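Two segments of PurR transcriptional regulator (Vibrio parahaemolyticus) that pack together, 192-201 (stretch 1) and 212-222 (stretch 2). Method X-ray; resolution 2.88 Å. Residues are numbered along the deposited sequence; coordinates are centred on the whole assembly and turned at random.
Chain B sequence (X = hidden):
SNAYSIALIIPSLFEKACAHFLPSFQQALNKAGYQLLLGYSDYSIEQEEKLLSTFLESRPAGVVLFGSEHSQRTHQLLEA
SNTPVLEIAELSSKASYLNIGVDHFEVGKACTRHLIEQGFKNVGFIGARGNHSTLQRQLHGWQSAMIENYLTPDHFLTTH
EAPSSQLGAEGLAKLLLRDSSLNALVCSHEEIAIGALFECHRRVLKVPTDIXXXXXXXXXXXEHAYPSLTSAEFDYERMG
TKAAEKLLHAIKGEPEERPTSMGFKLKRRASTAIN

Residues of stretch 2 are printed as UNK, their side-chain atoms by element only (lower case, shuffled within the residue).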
# COMPACT_ATOMS: atom_id res chain seq x y z
N ILE B 192 -2.23 11.74 -3.25
CA ILE B 192 -2.64 13.12 -3.29
C ILE B 192 -2.46 13.73 -4.68
O ILE B 192 -3.37 14.32 -5.25
CB ILE B 192 -1.88 13.89 -2.23
CG1 ILE B 192 -2.29 13.34 -0.87
CG2 ILE B 192 -2.11 15.38 -2.37
CD1 ILE B 192 -1.36 13.65 0.28
N ALA B 193 -1.27 13.54 -5.24
CA ALA B 193 -0.93 14.14 -6.50
C ALA B 193 -1.78 13.54 -7.58
O ALA B 193 -2.03 14.17 -8.58
CB ALA B 193 0.52 13.87 -6.79
N ILE B 194 -2.22 12.31 -7.38
CA ILE B 194 -3.04 11.66 -8.39
C ILE B 194 -4.44 12.26 -8.35
O ILE B 194 -5.03 12.60 -9.41
CB ILE B 194 -3.10 10.16 -8.14
CG1 ILE B 194 -1.76 9.55 -8.54
CG2 ILE B 194 -4.21 9.54 -8.92
CD1 ILE B 194 -1.59 9.30 -10.04
N GLY B 195 -4.98 12.41 -7.14
CA GLY B 195 -6.25 13.07 -6.99
C GLY B 195 -6.16 14.36 -7.75
O GLY B 195 -7.01 14.66 -8.58
N ALA B 196 -5.10 15.12 -7.51
CA ALA B 196 -4.97 16.45 -8.05
C ALA B 196 -4.98 16.41 -9.57
O ALA B 196 -5.76 17.12 -10.19
CB ALA B 196 -3.73 17.11 -7.51
N LEU B 197 -4.12 15.56 -10.15
CA LEU B 197 -3.96 15.40 -11.61
C LEU B 197 -5.29 15.14 -12.27
O LEU B 197 -5.70 15.84 -13.19
CB LEU B 197 -3.05 14.21 -11.91
CG LEU B 197 -2.07 14.34 -13.09
CD1 LEU B 197 -1.81 12.99 -13.71
CD2 LEU B 197 -2.49 15.30 -14.19
N PHE B 198 -5.96 14.09 -11.80
CA PHE B 198 -7.27 13.74 -12.24
C PHE B 198 -8.24 14.91 -12.12
O PHE B 198 -9.08 15.09 -12.99
CB PHE B 198 -7.77 12.57 -11.42
CG PHE B 198 -7.38 11.24 -11.97
CD1 PHE B 198 -7.37 11.00 -13.35
CD2 PHE B 198 -7.10 10.17 -11.12
CE1 PHE B 198 -7.04 9.74 -13.87
CE2 PHE B 198 -6.77 8.89 -11.63
CZ PHE B 198 -6.74 8.68 -13.00
N GLU B 199 -8.13 15.71 -11.06
CA GLU B 199 -9.07 16.82 -10.86
C GLU B 199 -8.79 17.97 -11.82
O GLU B 199 -9.71 18.70 -12.23
CB GLU B 199 -9.08 17.31 -9.39
CG GLU B 199 -10.08 18.38 -9.01
CD GLU B 199 -11.51 17.87 -9.15
OE1 GLU B 199 -11.64 16.62 -9.19
OE2 GLU B 199 -12.48 18.69 -9.23
N CYS B 200 -7.51 18.14 -12.18
CA CYS B 200 -7.13 19.10 -13.20
C CYS B 200 -7.86 18.70 -14.47
O CYS B 200 -8.58 19.50 -15.07
CB CYS B 200 -5.65 19.02 -13.43
SG CYS B 200 -4.68 19.81 -12.15
N HIS B 201 -7.72 17.44 -14.85
CA HIS B 201 -8.51 16.93 -15.95
C HIS B 201 -10.00 17.26 -15.86
O HIS B 201 -10.59 17.69 -16.85
CB HIS B 201 -8.24 15.46 -16.21
CG HIS B 201 -6.85 15.21 -16.68
ND1 HIS B 201 -6.30 13.94 -16.75
CD2 HIS B 201 -5.88 16.06 -17.09
CE1 HIS B 201 -5.07 14.02 -17.19
NE2 HIS B 201 -4.78 15.29 -17.41
N UNK B 212 1.14 23.25 -12.63
CA UNK B 212 2.22 22.28 -12.59
C UNK B 212 2.09 21.42 -11.33
O UNK B 212 1.60 21.90 -10.32
c UNK B 212 3.53 22.99 -12.60
N UNK B 213 2.54 20.18 -11.36
CA UNK B 213 2.37 19.33 -10.18
C UNK B 213 3.67 18.64 -9.79
O UNK B 213 4.43 18.18 -10.66
c UNK B 213 -1.29 17.97 -10.92
c UNK B 213 1.24 18.26 -10.39
c UNK B 213 1.26 17.18 -9.31
c UNK B 213 -0.17 18.89 -10.40
N UNK B 214 3.94 18.51 -8.50
CA UNK B 214 5.15 17.77 -8.12
C UNK B 214 4.91 16.94 -6.86
O UNK B 214 4.41 17.45 -5.86
c UNK B 214 6.17 19.75 -6.82
c UNK B 214 6.38 18.72 -7.97
c UNK B 214 8.86 18.58 -7.38
c UNK B 214 7.66 17.88 -7.89
N UNK B 215 5.26 15.66 -6.91
CA UNK B 215 4.91 14.76 -5.81
C UNK B 215 6.12 14.54 -4.95
O UNK B 215 7.22 14.47 -5.46
s UNK B 215 4.25 12.15 -5.05
c UNK B 215 4.43 13.42 -6.33
N UNK B 216 5.93 14.44 -3.65
CA UNK B 216 7.08 14.40 -2.74
C UNK B 216 7.61 12.99 -2.46
O UNK B 216 8.62 12.82 -1.76
c UNK B 216 6.71 15.09 -1.43
c UNK B 216 7.65 17.32 -2.31
c UNK B 216 7.29 16.47 -1.09
c UNK B 216 6.34 17.23 -0.17
N UNK B 217 6.92 11.98 -2.99
CA UNK B 217 7.25 10.58 -2.74
C UNK B 217 6.59 9.74 -3.81
O UNK B 217 5.63 9.01 -3.54
o UNK B 217 5.33 8.08 0.11
c UNK B 217 6.80 10.12 -1.35
c UNK B 217 6.60 8.02 0.13
c UNK B 217 7.43 8.81 -0.90
o UNK B 217 7.24 7.31 0.96
N UNK B 218 7.09 9.85 -5.03
CA UNK B 218 6.55 9.10 -6.17
C UNK B 218 7.02 7.66 -6.26
O UNK B 218 8.00 7.25 -5.66
N UNK B 219 6.27 6.88 -7.01
CA UNK B 219 6.61 5.52 -7.31
C UNK B 219 6.33 5.38 -8.80
O UNK B 219 5.92 6.35 -9.45
o UNK B 219 4.49 4.29 -7.28
c UNK B 219 5.68 4.59 -6.54
N UNK B 220 6.48 4.18 -9.33
CA UNK B 220 6.13 3.94 -10.72
C UNK B 220 4.68 4.30 -10.99
O UNK B 220 4.29 4.52 -12.14
o UNK B 220 5.47 1.71 -10.27
c UNK B 220 6.35 2.47 -11.06
N UNK B 221 3.89 4.37 -9.92
CA UNK B 221 2.46 4.67 -10.05
C UNK B 221 2.27 5.98 -10.74
O UNK B 221 1.58 6.07 -11.74
c UNK B 221 0.62 5.60 -8.54
se UNK B 221 -1.10 4.95 -9.18
c UNK B 221 1.78 4.67 -8.68
c UNK B 221 -1.26 3.27 -8.16
N UNK B 222 2.94 7.00 -10.20
CA UNK B 222 2.86 8.35 -10.67
C UNK B 222 3.67 8.49 -11.92
O UNK B 222 3.31 9.26 -12.78

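Position 212 carries a single side-chain carbon, and its CA-to-CB bond points away from the helix of stretch 1, with nothing of that helix in reach. One carbon is alanine: Ala212, a small apolar residue suited to a buried place in the strand.

Position 213 has four carbons, forked at the first, one arm two carbons long. The CA-to-CB bond points toward the helix, and the end of the long arm lies 3.8 Å from Leu197 CA, the closest approach in the contact. This pattern is isoleucine. In Ile213 the m,t rotamer extends CD1 over the helix, 4.3 Å from Ala196 CB and 4.0 Å from Cys200 SG, while CG2 sits 4.2 Å from Ala193 CB. A beta-branched chain favours the extended backbone and here reaches several helix residues at once.

Position 214 repeats the same four carbons and the same fork, but its CA-to-CB bond points away, as the alternation of a strand requires. It is Ile214, apolar and buried without touching stretch 1.

At position 215 one carbon is followed by one sulfur, which identifies cysteine. The CA-to-CB bond of Cys215 points sideways, and its CB lies 4.0 Å from Ala193 CB; the CA atoms of these two residues are 5.9 Å apart, a closeness that the short alanine side chain accommodates. Its SG accepts a hydrogen bond from the backbone N of position 217 at 3.4 Å, so the thiol also ties the strand residue to the backbone two residues on.

Position 216 has four carbons forked at the second, the mark of leucine. Leu216 is out of reach of the helix and is buried, as suits an apolar chain, but not by stretch 1.

Positions 217 to 220 are likewise out of reach of stretch 1. Position 217 shows three carbons, the third bearing two oxygens: a carboxylate on a two-methylene arm, hence Glu217. Although buried, its carboxylate has OE2 hydrogen-bonded elsewhere in the structure.

Position 218 has no side-chain atoms and is Gly218, a compact residue in the link between strand and helix.

Position 219 has one carbon and one oxygen, so it is serine. Ser219 occupies the N-cap: its OG accepts from the N of residue 221 at 2.7 Å, a length to be read with caution because that N is crowded in the model, serving an amide that has no preceding helical turn to supply a carbonyl.

Position 220 has the same two atoms and is Ser220, whose polar hydroxyl suits an exposed first turn.

Position 221 is unbranched: two carbons, selenium, one carbon. This is selenomethionine, Met221, with SE 4.5 Å from Ile194 CD1; its long apolar chain lets the helix that begins at 220 touch the helix of stretch 1.

Position 222 has no side chain and is Gly222. Its bare backbone lets the start of the second helix lie near stretch 1, Gly222 CA being 7.1 Å from Ile194 CA; an ideal CB would lie 4.9 Å from Ile194 CD1.

The contact is apolar throughout, with no hydrogen bond across it. The helix runs nearly antiparallel to the strand, at 163°, their axes 8.7 Å apart at closest approach. Ile213 contributes the largest covered area, packing along Ala193, Ala196, Leu197 and Cys200, while Met221 meets Ile194 beyond the strand.

Stretch 2 (212-222) AIICLEGSSMG
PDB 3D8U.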